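Local coordinates for SPbeta prophage-derived uncharacterized protein YorR (Bacillus subtilis, PDB 3KB2) that is of unknown function but binds guanosine-3'-monophosphate-5'-diphosphate and a magnesium ion, and may act as a dTMP kinase, at residues A[101-106]-A[145-150]; A[5-10]-A[63-68]. One frame throughout, in Å; residues are numbered along the deposited sequence.

Interaction 1. Residues A[101-106]-A[145-150]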
loop_
_atom_site.group_PDB
_atom_site.type_symbol
_atom_site.label_atom_id
_atom_site.label_comp_id
_atom_site.label_asym_id
_atom_site.label_seq_id
_atom_site.Cartn_x
_atom_site.Cartn_y
_atom_site.Cartn_z
ATOM N N LEU A 101 15.094 9.595 8.582
ATOM C CA LEU A 101 14.084 10.494 9.085
ATOM C C LEU A 101 12.922 9.674 9.610
ATOM O O LEU A 101 12.376 8.833 8.894
ATOM C CB LEU A 101 13.613 11.432 7.979
ATOM C CG LEU A 101 14.685 12.316 7.337
ATOM C CD1 LEU A 101 14.023 13.302 6.379
ATOM C CD2 LEU A 101 15.446 13.076 8.413
ATOM N N HIS A 102 12.542 9.913 10.862
ATOM C CA HIS A 102 11.439 9.163 11.462
ATOM C C HIS A 102 10.483 10.041 12.265
ATOM O O HIS A 102 10.517 11.271 12.176
ATOM C CB HIS A 102 12.002 8.064 12.372
ATOM C CG HIS A 102 12.871 8.588 13.473
ATOM N ND1 HIS A 102 14.169 9.000 13.263
ATOM C CD2 HIS A 102 12.609 8.824 14.780
ATOM C CE1 HIS A 102 14.669 9.469 14.392
ATOM N NE2 HIS A 102 13.743 9.374 15.328
ATOM N N ALA A 103 9.625 9.388 13.042
ATOM C CA ALA A 103 8.659 10.067 13.907
ATOM C C ALA A 103 7.861 9.000 14.639
ATOM O O ALA A 103 7.779 7.858 14.179
ATOM C CB ALA A 103 7.726 10.941 13.085
ATOM N N ASP A 104 7.282 9.361 15.778
ATOM C CA ASP A 104 6.485 8.411 16.537
ATOM C C ASP A 104 5.338 7.919 15.657
ATOM O O ASP A 104 4.981 8.570 14.680
ATOM C CB ASP A 104 5.925 9.063 17.815
ATOM C CG ASP A 104 6.995 9.276 18.888
ATOM O OD1 ASP A 104 8.042 8.586 18.844
ATOM O OD2 ASP A 104 6.784 10.122 19.791
ATOM N N PRO A 105 4.765 6.747 15.980
ATOM C CA PRO A 105 3.652 6.161 15.223
ATOM C C PRO A 105 2.439 7.082 15.216
ATOM O O PRO A 105 1.765 7.242 14.200
ATOM C CB PRO A 105 3.373 4.856 15.967
ATOM C CG PRO A 105 4.723 4.472 16.471
ATOM C CD PRO A 105 5.279 5.788 16.974
ATOM N N SER A 106 2.162 7.684 16.365
ATOM C CA SER A 106 1.033 8.595 16.476
ATOM C C SER A 106 1.157 9.723 15.452
ATOM O O SER A 106 0.198 10.031 14.756
ATOM C CB SER A 106 0.968 9.170 17.889
ATOM O OG SER A 106 0.103 10.287 17.923
ATOM N N SER A 145 20.018 10.498 12.363
ATOM C CA SER A 145 18.575 10.460 12.491
ATOM C C SER A 145 17.986 11.771 12.993
ATOM O O SER A 145 18.610 12.500 13.762
ATOM C CB SER A 145 18.176 9.339 13.448
ATOM O OG SER A 145 18.565 9.653 14.775
ATOM N N TRP A 146 16.762 12.041 12.554
ATOM C CA TRP A 146 16.020 13.234 12.923
ATOM C C TRP A 146 14.558 12.866 13.149
ATOM O O TRP A 146 13.928 12.231 12.300
ATOM C CB TRP A 146 16.123 14.275 11.809
ATOM C CG TRP A 146 17.345 15.145 11.884
ATOM C CD1 TRP A 146 17.496 16.278 12.628
ATOM C CD2 TRP A 146 18.597 14.937 11.210
ATOM N NE1 TRP A 146 18.765 16.789 12.462
ATOM C CE2 TRP A 146 19.460 15.986 11.596
ATOM C CE3 TRP A 146 19.070 13.966 10.319
ATOM C CZ2 TRP A 146 20.770 16.093 11.123
ATOM C CZ3 TRP A 146 20.381 14.072 9.845
ATOM C CH2 TRP A 146 21.211 15.127 10.251
ATOM N N ASP A 147 14.033 13.259 14.304
ATOM C CA ASP A 147 12.638 13.005 14.657
ATOM C C ASP A 147 11.839 14.140 14.022
ATOM O O ASP A 147 11.807 15.247 14.549
ATOM C CB ASP A 147 12.484 13.029 16.183
ATOM C CG ASP A 147 11.055 12.769 16.650
ATOM O OD1 ASP A 147 10.822 12.838 17.878
ATOM O OD2 ASP A 147 10.168 12.494 15.810
ATOM N N THR A 148 11.203 13.857 12.889
ATOM C CA THR A 148 10.423 14.850 12.154
ATOM C C THR A 148 9.217 15.350 12.948
ATOM O O THR A 148 8.494 16.245 12.514
ATOM C CB THR A 148 9.962 14.277 10.795
ATOM O OG1 THR A 148 9.018 13.231 11.014
ATOM C CG2 THR A 148 11.145 13.710 10.035
ATOM N N GLY A 149 9.008 14.763 14.118
ATOM C CA GLY A 149 7.909 15.178 14.957
ATOM C C GLY A 149 8.273 16.431 15.729
ATOM O O GLY A 149 7.391 17.121 16.237
ATOM N N GLN A 150 9.569 16.735 15.802
ATOM C CA GLN A 150 10.048 17.908 16.525
ATOM C C GLN A 150 11.059 18.730 15.735
ATOM O O GLN A 150 11.515 19.776 16.191
ATOM C CB GLN A 150 10.670 17.470 17.841
ATOM C CG GLN A 150 9.819 16.446 18.564
ATOM C CD GLN A 150 10.181 16.304 20.027
ATOM O OE1 GLN A 150 11.347 16.089 20.379
ATOM N NE2 GLN A 150 9.176 16.414 20.894
HETATM O O HOH W 1 9.164 11.947 19.866
HETATM O O HOH W 2 7.425 12.003 16.441
#
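Two backbone groups of His102 tie strand 96-102 to the parallel edge strand 143-147. His102 N donates to Trp146 O at 3.1 Å, nearly straight (172°) and almost along the C=O axis. His102 O takes two donors from one residue: Thr148 N lies in the carbonyl plane at 2.8 Å, while Thr148 OG1 reaches the same oxygen from above that plane at 2.7 Å. Thr148 can do both because OG1 sits between its backbone N and carbonyl carbon (chi1 67°). The His102 imidazole, in the same crowded first rotamer (chi1 59°), leans over the neighbouring strand: Asp147 CA makes a CH-pi contact 4.1 Å from the ring centroid, and Ser145 CB meets CE1 at the ring edge. On the other face of the sheet Leu101 CD2 packs on Trp146 CB at 3.7 Å, with Ile156 of helix 153-166 touching both side chains, and the Trp146 indole is fixed through NE1 to Asp159. At the end of strand 143-147, Asp147 OD2 accepts from Gly149 N at 3.1 Å, an Asx turn. One water accepts from Asp104 N and donates to Asp147 OD2; another donates to both Asp104 OD2 and Asp147 OD1 and would ease the proximity of two like charges, while the two donors of Thr148 satisfy the His102 carbonyl oxygen.

Interaction 2. Residues A[5-10]-A[63-68]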
loop_
_atom_site.group_PDB
_atom_site.type_symbol
_atom_site.label_atom_id
_atom_site.label_comp_id
_atom_site.label_asym_id
_atom_site.label_seq_id
_atom_site.Cartn_x
_atom_site.Cartn_y
_atom_site.Cartn_z
ATOM N N ILE A 5 21.830 10.142 1.228
ATOM C CA ILE A 5 20.789 9.127 1.168
ATOM C C ILE A 5 19.710 9.392 2.222
ATOM O O ILE A 5 20.000 9.478 3.423
ATOM C CB ILE A 5 21.413 7.727 1.380
ATOM C CG1 ILE A 5 22.432 7.451 0.263
ATOM C CG2 ILE A 5 20.350 6.659 1.361
ATOM C CD1 ILE A 5 23.460 6.421 0.629
ATOM N N LEU A 6 18.468 9.516 1.768
ATOM C CA LEU A 6 17.335 9.783 2.657
ATOM C C LEU A 6 16.475 8.543 2.836
ATOM O O LEU A 6 15.888 8.039 1.886
ATOM C CB LEU A 6 16.498 10.927 2.084
ATOM C CG LEU A 6 17.339 12.185 1.856
ATOM C CD1 LEU A 6 16.499 13.268 1.209
ATOM C CD2 LEU A 6 17.897 12.671 3.202
ATOM N N GLU A 7 16.399 8.060 4.067
ATOM C CA GLU A 7 15.625 6.868 4.359
ATOM C C GLU A 7 14.647 7.122 5.486
ATOM O O GLU A 7 14.795 8.072 6.255
ATOM C CB GLU A 7 16.560 5.708 4.731
ATOM C CG GLU A 7 17.453 5.236 3.594
ATOM C CD GLU A 7 16.712 4.362 2.604
ATOM O OE1 GLU A 7 15.557 4.699 2.265
ATOM O OE2 GLU A 7 17.282 3.342 2.150
ATOM N N GLY A 8 13.649 6.258 5.583
ATOM C CA GLY A 8 12.658 6.403 6.625
ATOM C C GLY A 8 11.265 6.158 6.089
ATOM O O GLY A 8 11.046 6.165 4.869
ATOM N N PRO A 9 10.295 5.927 6.988
ATOM C CA PRO A 9 8.901 5.677 6.620
ATOM C C PRO A 9 8.275 6.892 5.941
ATOM O O PRO A 9 8.853 7.982 5.937
ATOM C CB PRO A 9 8.245 5.378 7.962
ATOM C CG PRO A 9 9.032 6.259 8.906
ATOM C CD PRO A 9 10.443 5.961 8.456
ATOM N N ASP A 10 7.083 6.696 5.386
ATOM C CA ASP A 10 6.346 7.753 4.700
ATOM C C ASP A 10 5.998 8.949 5.574
ATOM O O ASP A 10 5.897 8.846 6.800
ATOM C CB ASP A 10 5.041 7.206 4.140
ATOM C CG ASP A 10 5.247 6.297 2.958
ATOM O OD1 ASP A 10 4.226 5.868 2.376
ATOM O OD2 ASP A 10 6.416 6.012 2.616
ATOM N N PHE A 63 16.557 4.358 -0.577
ATOM C CA PHE A 63 17.588 3.548 -1.206
ATOM C C PHE A 63 17.601 2.075 -0.746
ATOM O O PHE A 63 16.542 1.470 -0.585
ATOM C CB PHE A 63 18.936 4.256 -0.949
ATOM C CG PHE A 63 20.053 3.829 -1.865
ATOM C CD1 PHE A 63 19.793 3.350 -3.148
ATOM C CD2 PHE A 63 21.377 3.921 -1.444
ATOM C CE1 PHE A 63 20.840 2.971 -3.993
ATOM C CE2 PHE A 63 22.423 3.545 -2.284
ATOM C CZ PHE A 63 22.152 3.068 -3.556
ATOM N N VAL A 64 18.795 1.508 -0.552
ATOM C CA VAL A 64 18.958 0.108 -0.150
ATOM C C VAL A 64 18.277 -0.278 1.159
ATOM O O VAL A 64 17.832 -1.411 1.309
ATOM C CB VAL A 64 20.467 -0.305 -0.046
ATOM C CG1 VAL A 64 21.139 -0.229 -1.419
ATOM C CG2 VAL A 64 21.202 0.602 0.956
ATOM N N TYR A 65 18.190 0.637 2.111
ATOM C CA TYR A 65 17.562 0.287 3.374
ATOM C C TYR A 65 16.057 0.146 3.249
ATOM O O TYR A 65 15.486 -0.796 3.795
ATOM C CB TYR A 65 17.974 1.288 4.450
ATOM C CG TYR A 65 19.477 1.278 4.625
ATOM C CD1 TYR A 65 20.145 0.116 5.046
ATOM C CD2 TYR A 65 20.242 2.390 4.277
ATOM C CE1 TYR A 65 21.532 0.067 5.103
ATOM C CE2 TYR A 65 21.624 2.352 4.331
ATOM C CZ TYR A 65 22.266 1.196 4.739
ATOM O OH TYR A 65 23.646 1.187 4.770
ATOM N N SER A 66 15.405 1.049 2.520
ATOM C CA SER A 66 13.967 0.919 2.331
ATOM C C SER A 66 13.699 -0.401 1.605
ATOM O O SER A 66 12.661 -1.019 1.810
ATOM C CB SER A 66 13.416 2.068 1.491
ATOM O OG SER A 66 13.645 3.310 2.111
ATOM N N ASN A 67 14.624 -0.830 0.744
ATOM C CA ASN A 67 14.429 -2.085 0.034
ATOM C C ASN A 67 14.311 -3.233 1.026
ATOM O O ASN A 67 13.425 -4.070 0.903
ATOM C CB ASN A 67 15.572 -2.373 -0.929
ATOM C CG ASN A 67 15.456 -3.742 -1.556
ATOM O OD1 ASN A 67 14.585 -3.991 -2.383
ATOM N ND2 ASN A 67 16.332 -4.641 -1.158
ATOM N N LEU A 68 15.205 -3.260 2.009
ATOM C CA LEU A 68 15.196 -4.287 3.040
ATOM C C LEU A 68 13.891 -4.324 3.835
ATOM O O LEU A 68 13.444 -5.392 4.260
ATOM C CB LEU A 68 16.372 -4.066 3.993
ATOM C CG LEU A 68 17.675 -4.777 3.616
ATOM C CD1 LEU A 68 17.953 -4.643 2.129
ATOM C CD2 LEU A 68 18.817 -4.182 4.439
#
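Glu7 CG stands anti to its own carbonyl carbon (chi1 -66°), and a bend at chi2 (-78°) swings the carboxylate from the end of strand 3-7 to the first turn of helix 64-70. The strand is the central one of a parallel sheet ordered 2-3-1-4-5, as in P-loop nucleoside monophosphate kinases, and it runs on into the nucleotide-binding loop that includes Asp10. There Pro9 O accepts from Lys14 NZ, and Gly8 O does so weakly. Both Glu7 carboxylate oxygens are gripped. OE1 accepts from Phe63 N at 3.0 Å and from the Ser66 hydroxyl; OE2 accepts from Ser66 N at 3.0 Å and, weakly, from Tyr65 N. The three stronger donors come from above the carboxylate plane. Amide N-H groups at a helix start would stabilise the buried negative charge and probably keep Glu7 ionised. Around it the apolar surfaces close in: Ile5 CG2 meets Phe63 CB at 3.6 Å, and the Tyr65 side chain crosses Glu7 at about a right angle, its ring plane 57° from that of the carboxylate and its CD2 4.0 Å from Glu7 CG. Phe63 and Tyr65 each have a Val64 methyl centred over one ring face. Outside the pair, Tyr65 OH is held by Glu89 and Ser66 OG also bonds Tyr132 of helix 122-137. The tightest approach is that of Ser66 OG to Glu7 OE1, a very short hydrogen bond of 2.4 Å.

How the interactions relate
Both interactions reach the same parallel sheet, where strands 96-102 and 3-7 are neighbours, and they meet directly: Leu101 N lies 2.8 Å from Glu7 O, probably a hydrogen bond, and Leu101 O packs on Pro9 CD. Interaction 2 is wholly buried near the chain centre, about 3 Å from it between centres, and joins strand to helix through a carboxylate and amide donors. Interaction 1 lies about 13 Å from that centre and is partly buried; it joins strand to strand by backbone bonds and a threonine hydroxyl, with waters at its acidic outer end. The two thus sit on neighbouring strands of the sheet whose ends approach the nucleotide site, Leu101 touching Cys12 of the pocket and interaction 2 containing Asp10.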